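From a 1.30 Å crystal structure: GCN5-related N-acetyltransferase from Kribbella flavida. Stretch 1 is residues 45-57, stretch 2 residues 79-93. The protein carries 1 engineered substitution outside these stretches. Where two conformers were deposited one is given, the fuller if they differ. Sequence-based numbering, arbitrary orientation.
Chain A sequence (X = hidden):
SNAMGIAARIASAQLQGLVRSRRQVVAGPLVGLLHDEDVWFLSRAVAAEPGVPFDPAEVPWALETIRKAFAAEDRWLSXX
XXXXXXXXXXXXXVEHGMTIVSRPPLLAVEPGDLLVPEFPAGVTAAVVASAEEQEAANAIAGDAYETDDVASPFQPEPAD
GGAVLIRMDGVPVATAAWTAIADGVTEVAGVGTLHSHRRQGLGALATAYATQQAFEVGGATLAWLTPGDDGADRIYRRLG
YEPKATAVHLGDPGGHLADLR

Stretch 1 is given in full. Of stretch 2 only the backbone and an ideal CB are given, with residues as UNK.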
# COMPACT_ATOMS: atom_id res chain seq x y z
N ALA A 45 -2.12 3.56 -12.98
CA ALA A 45 -2.94 2.51 -13.57
C ALA A 45 -2.82 1.21 -12.77
O ALA A 45 -1.74 0.93 -12.23
CB ALA A 45 -2.60 2.28 -15.02
N VAL A 46 -3.90 0.44 -12.76
CA VAL A 46 -3.91 -0.90 -12.20
C VAL A 46 -4.71 -1.81 -13.15
O VAL A 46 -5.26 -1.34 -14.16
CB VAL A 46 -4.46 -0.93 -10.74
CG1 VAL A 46 -3.67 0.02 -9.82
CG2 VAL A 46 -5.96 -0.63 -10.73
N ALA A 47 -4.73 -3.11 -12.85
CA ALA A 47 -5.55 -4.02 -13.64
C ALA A 47 -7.03 -3.74 -13.43
O ALA A 47 -7.48 -3.59 -12.31
CB ALA A 47 -5.29 -5.46 -13.26
N ALA A 48 -7.77 -3.66 -14.51
CA ALA A 48 -9.21 -3.42 -14.43
C ALA A 48 -9.98 -4.58 -13.86
O ALA A 48 -11.02 -4.36 -13.25
CB ALA A 48 -9.74 -3.09 -15.84
N GLU A 49 -9.50 -5.80 -14.13
CA GLU A 49 -10.22 -7.04 -13.82
C GLU A 49 -9.23 -8.08 -13.26
O GLU A 49 -8.86 -9.04 -13.94
CB GLU A 49 -10.92 -7.60 -15.06
CG GLU A 49 -11.97 -6.67 -15.68
CD GLU A 49 -12.51 -7.20 -16.99
OE1 GLU A 49 -12.39 -8.42 -17.22
OE2 GLU A 49 -12.99 -6.38 -17.78
N PRO A 50 -8.80 -7.92 -11.99
CA PRO A 50 -7.97 -8.96 -11.37
C PRO A 50 -8.61 -10.33 -11.44
O PRO A 50 -9.82 -10.46 -11.24
CB PRO A 50 -7.86 -8.52 -9.91
CG PRO A 50 -8.21 -7.10 -9.91
CD PRO A 50 -9.09 -6.82 -11.07
N GLY A 51 -7.83 -11.34 -11.73
CA GLY A 51 -8.32 -12.72 -11.77
C GLY A 51 -9.01 -13.16 -13.06
O GLY A 51 -9.50 -14.29 -13.15
N VAL A 52 -9.12 -12.24 -14.03
CA VAL A 52 -9.77 -12.47 -15.32
C VAL A 52 -8.70 -12.46 -16.41
O VAL A 52 -7.86 -11.58 -16.43
CB VAL A 52 -10.80 -11.35 -15.60
CG1 VAL A 52 -11.50 -11.51 -16.95
CG2 VAL A 52 -11.82 -11.30 -14.45
N PRO A 53 -8.74 -13.43 -17.35
CA PRO A 53 -7.77 -13.45 -18.43
C PRO A 53 -7.88 -12.20 -19.27
O PRO A 53 -8.98 -11.62 -19.37
CB PRO A 53 -8.18 -14.64 -19.29
CG PRO A 53 -9.31 -15.28 -18.65
CD PRO A 53 -9.62 -14.61 -17.37
N PHE A 54 -6.76 -11.76 -19.80
CA PHE A 54 -6.76 -10.62 -20.70
C PHE A 54 -6.24 -10.99 -22.08
O PHE A 54 -5.54 -11.96 -22.28
CB PHE A 54 -5.91 -9.48 -20.12
CG PHE A 54 -4.43 -9.72 -20.17
CD1 PHE A 54 -3.75 -10.47 -19.20
CD2 PHE A 54 -3.71 -9.22 -21.23
CE1 PHE A 54 -2.40 -10.75 -19.34
CE2 PHE A 54 -2.34 -9.45 -21.34
CZ PHE A 54 -1.70 -10.22 -20.41
N ASP A 55 -6.58 -10.14 -23.02
CA ASP A 55 -6.17 -10.31 -24.38
C ASP A 55 -5.02 -9.34 -24.62
O ASP A 55 -5.20 -8.12 -24.59
CB ASP A 55 -7.33 -9.96 -25.30
CG ASP A 55 -7.02 -10.22 -26.74
OD1 ASP A 55 -5.82 -10.37 -27.13
OD2 ASP A 55 -8.02 -10.26 -27.49
N PRO A 56 -3.80 -9.86 -24.86
CA PRO A 56 -2.67 -8.96 -25.05
C PRO A 56 -2.82 -7.99 -26.21
O PRO A 56 -2.23 -6.92 -26.17
CB PRO A 56 -1.49 -9.88 -25.30
CG PRO A 56 -2.09 -11.20 -25.60
CD PRO A 56 -3.43 -11.29 -24.98
N ALA A 57 -3.65 -8.35 -27.19
CA ALA A 57 -3.83 -7.51 -28.37
C ALA A 57 -4.43 -6.16 -27.99
O ALA A 57 -4.27 -5.20 -28.74
CB ALA A 57 -4.69 -8.22 -29.42
N UNK A 79 2.24 2.24 -13.05
CA UNK A 79 1.27 1.19 -12.91
C UNK A 79 1.68 0.25 -11.78
O UNK A 79 2.90 0.04 -11.57
CB UNK A 79 1.11 0.43 -14.23
N UNK A 80 0.71 -0.29 -11.09
CA UNK A 80 0.97 -1.27 -10.04
C UNK A 80 0.07 -2.47 -10.30
O UNK A 80 -1.14 -2.32 -10.40
CB UNK A 80 0.73 -0.68 -8.65
N UNK A 81 0.68 -3.64 -10.41
CA UNK A 81 -0.00 -4.89 -10.64
C UNK A 81 0.33 -5.88 -9.54
O UNK A 81 1.30 -5.73 -8.80
CB UNK A 81 0.37 -5.46 -12.01
N UNK A 82 -0.44 -6.94 -9.47
CA UNK A 82 -0.12 -8.11 -8.66
C UNK A 82 0.04 -9.24 -9.66
O UNK A 82 -0.91 -9.59 -10.36
CB UNK A 82 -1.19 -8.41 -7.61
N UNK A 83 1.24 -9.79 -9.79
CA UNK A 83 1.52 -10.72 -10.88
C UNK A 83 0.55 -11.89 -10.92
O UNK A 83 0.10 -12.29 -11.97
CB UNK A 83 2.95 -11.25 -10.76
N UNK A 84 0.28 -12.48 -9.75
CA UNK A 84 -0.54 -13.67 -9.70
C UNK A 84 -2.01 -13.40 -9.98
O UNK A 84 -2.76 -14.27 -10.32
CB UNK A 84 -0.39 -14.34 -8.33
N UNK A 85 -2.42 -12.14 -9.83
CA UNK A 85 -3.79 -11.73 -10.14
C UNK A 85 -3.99 -11.59 -11.67
O UNK A 85 -5.08 -11.78 -12.16
CB UNK A 85 -4.11 -10.41 -9.44
N UNK A 86 -2.93 -11.21 -12.39
CA UNK A 86 -3.01 -11.02 -13.84
C UNK A 86 -1.70 -11.50 -14.51
O UNK A 86 -0.88 -10.69 -14.98
CB UNK A 86 -3.28 -9.55 -14.17
N UNK A 87 -1.51 -12.83 -14.55
CA UNK A 87 -0.21 -13.31 -14.97
C UNK A 87 0.11 -12.85 -16.40
O UNK A 87 -0.72 -12.97 -17.30
CB UNK A 87 -0.16 -14.84 -14.87
N UNK A 88 1.32 -12.36 -16.59
CA UNK A 88 1.83 -11.91 -17.88
C UNK A 88 1.50 -10.50 -18.26
O UNK A 88 2.04 -10.01 -19.27
CB UNK A 88 1.31 -12.83 -18.98
N UNK A 89 0.63 -9.82 -17.53
CA UNK A 89 0.21 -8.48 -17.93
C UNK A 89 1.39 -7.51 -17.88
O UNK A 89 1.57 -6.70 -18.79
CB UNK A 89 -0.92 -7.98 -17.03
N UNK A 90 2.18 -7.57 -16.81
CA UNK A 90 3.32 -6.68 -16.69
C UNK A 90 4.25 -6.77 -17.89
O UNK A 90 4.72 -5.75 -18.39
CB UNK A 90 4.09 -6.99 -15.41
N UNK A 91 4.48 -7.97 -18.38
CA UNK A 91 5.39 -8.13 -19.50
C UNK A 91 4.82 -7.51 -20.77
O UNK A 91 5.56 -6.96 -21.58
CB UNK A 91 5.69 -9.61 -19.73
N UNK A 92 3.50 -7.55 -20.95
CA UNK A 92 2.89 -6.90 -22.12
C UNK A 92 3.04 -5.37 -21.99
O UNK A 92 3.32 -4.67 -22.95
CB UNK A 92 1.42 -7.29 -22.25
N UNK A 93 2.89 -4.82 -20.77
CA UNK A 93 3.11 -3.40 -20.55
C UNK A 93 4.54 -2.99 -20.86
O UNK A 93 4.79 -1.91 -21.42
CB UNK A 93 2.77 -3.03 -19.11

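Position 79 lies in a strand running parallel to Ala 45-Ala 47, the axes 20° apart. Its CB points sideways, 3.5 Å from Ala 45 O, so a small residue fits easily, though others are not excluded. It is Ala 79, whose CB lies 4.3 Å from Ala 45 CB; a CA-H...O contact (Ala 79 CA to Ala 45 O, 3.1 Å) supports the single bridge.

At position 80 the backbone does the pairing: N donates to Ala 45 O at 3.0 Å. This bond is backbone only, so it does not select a side chain; the CB points sideways, 4.6 Å from Val 46 CG1, and several residues would suit. Glu 80 turns its end away from stretch 1. Its O reaches Ala 47 N through water 1, which donates to Glu 80 O (3.3 Å) and accepts from Ala 47 N (3.0 Å).

The ideal CB at 81 has nothing of stretch 1 within 5.5 Å, so only a longer side chain could make contact, preferably an apolar one near Ala 47. Leu 81 (m, t) places CD2 4.1 Å from Ala 47 CB. Positions 82, 83 and 84 meet nothing of stretch 1 and stay undetermined; they are Val 82, Glu 83 and Glu 84.

At 85, O accepts from Gly 51 N at 2.8 Å, while the CB, pointing sideways, lies 4.2 Å from Pro 50 CB. A small apolar residue suits, and Ala 85 supplies just that methyl.

CB at 86 points sideways, but Glu 49 O and Val 52 O are carbonyl acceptors nearby, though Glu 49 O already takes the turn bond from Val 52 N at 3.2 Å. They favour a side chain that can donate; Asn, Gln or a longer donor are candidates. Asn 86 (chi1 m) donates from ND2 to Glu 49 O at 3.2 Å. Water 2 accepts from Asn 86 ND2 (3.1 Å) and donates to Val 52 O (2.8 Å).

Position 87, at phi -60° and psi 134°, tolerates proline, and is Pro 87; its O lies 3.5 Å from Phe 54 CE1, at the ring edge.

At 88, phi of 85° favours glycine, and a CB would lie 4.2 Å from Phe 54 CZ. Gly 88 is the N-cap residue, and its N donates to Glu 83 OE2 at 3.0 Å.

At 89 the ideal CB is 3.9 Å from Phe 54 CE1, calling for an apolar side chain, branched or not. Leu 89 (t, p) sets CD1 over one ring face, 3.9 Å from the Phe 54 centroid and 12° off the normal.

CB at 92 points toward Phe 54 and Pro 56, where Val, Ile or Leu would suit. Val 92 (t) brings CG2 3.9 Å from Phe 54 CZ and 4.2 Å from Pro 56 CB.

Positions 90, 91 and 93, beyond contact range, are Ala 90, Tyr 91 and Leu 93.

Stretch 2, residues 79-93: AELVEEANPGLAYVL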
# COMPACT_ATOMS: atom_id res chain seq x y z
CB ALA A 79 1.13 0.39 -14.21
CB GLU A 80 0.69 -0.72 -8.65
CG GLU A 80 1.65 0.36 -8.17
CD GLU A 80 1.51 0.62 -6.64
OE1 GLU A 80 0.66 -0.03 -5.97
OE2 GLU A 80 2.27 1.44 -6.13
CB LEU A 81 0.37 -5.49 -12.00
CG LEU A 81 0.13 -4.60 -13.22
CD1 LEU A 81 0.67 -5.28 -14.48
CD2 LEU A 81 -1.34 -4.28 -13.35
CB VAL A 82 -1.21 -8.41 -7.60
CG1 VAL A 82 -0.78 -9.65 -6.80
CG2 VAL A 82 -1.43 -7.21 -6.69
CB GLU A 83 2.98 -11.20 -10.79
CG GLU A 83 3.36 -12.25 -11.82
CD GLU A 83 3.30 -11.76 -13.27
OE1 GLU A 83 3.53 -10.55 -13.53
OE2 GLU A 83 3.01 -12.61 -14.16
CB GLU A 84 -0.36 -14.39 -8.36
CG GLU A 84 1.06 -14.86 -8.06
CD GLU A 84 1.97 -13.82 -7.39
OE1 GLU A 84 1.56 -12.65 -7.25
OE2 GLU A 84 3.16 -14.18 -7.07
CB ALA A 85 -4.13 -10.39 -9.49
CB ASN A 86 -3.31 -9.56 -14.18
CG ASN A 86 -4.66 -9.10 -13.70
OD1 ASN A 86 -4.78 -8.55 -12.61
ND2 ASN A 86 -5.69 -9.36 -14.49
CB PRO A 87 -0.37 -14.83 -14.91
CG PRO A 87 -1.42 -15.06 -13.90
CD PRO A 87 -2.35 -13.90 -13.97
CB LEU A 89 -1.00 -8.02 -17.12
CG LEU A 89 -1.57 -6.64 -17.46
CD1 LEU A 89 -1.96 -6.50 -18.93
CD2 LEU A 89 -2.78 -6.36 -16.57
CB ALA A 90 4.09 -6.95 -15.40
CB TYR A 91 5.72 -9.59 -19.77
CG TYR A 91 6.74 -10.19 -18.82
CD1 TYR A 91 7.94 -9.53 -18.52
CD2 TYR A 91 6.60 -11.49 -18.42
CE1 TYR A 91 8.90 -10.15 -17.73
CE2 TYR A 91 7.53 -12.10 -17.61
CZ TYR A 91 8.68 -11.42 -17.28
OH TYR A 91 9.60 -12.04 -16.48
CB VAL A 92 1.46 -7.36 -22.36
CG1 VAL A 92 0.94 -6.72 -23.66
CG2 VAL A 92 1.39 -8.90 -22.46
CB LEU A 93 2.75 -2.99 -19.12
CG LEU A 93 1.30 -3.09 -18.74
CD1 LEU A 93 1.11 -2.76 -17.28
CD2 LEU A 93 0.50 -2.12 -19.61
O HOH W 1 -3.66 -4.39 -10.38
O HOH W 2 -5.09 -11.84 -16.19
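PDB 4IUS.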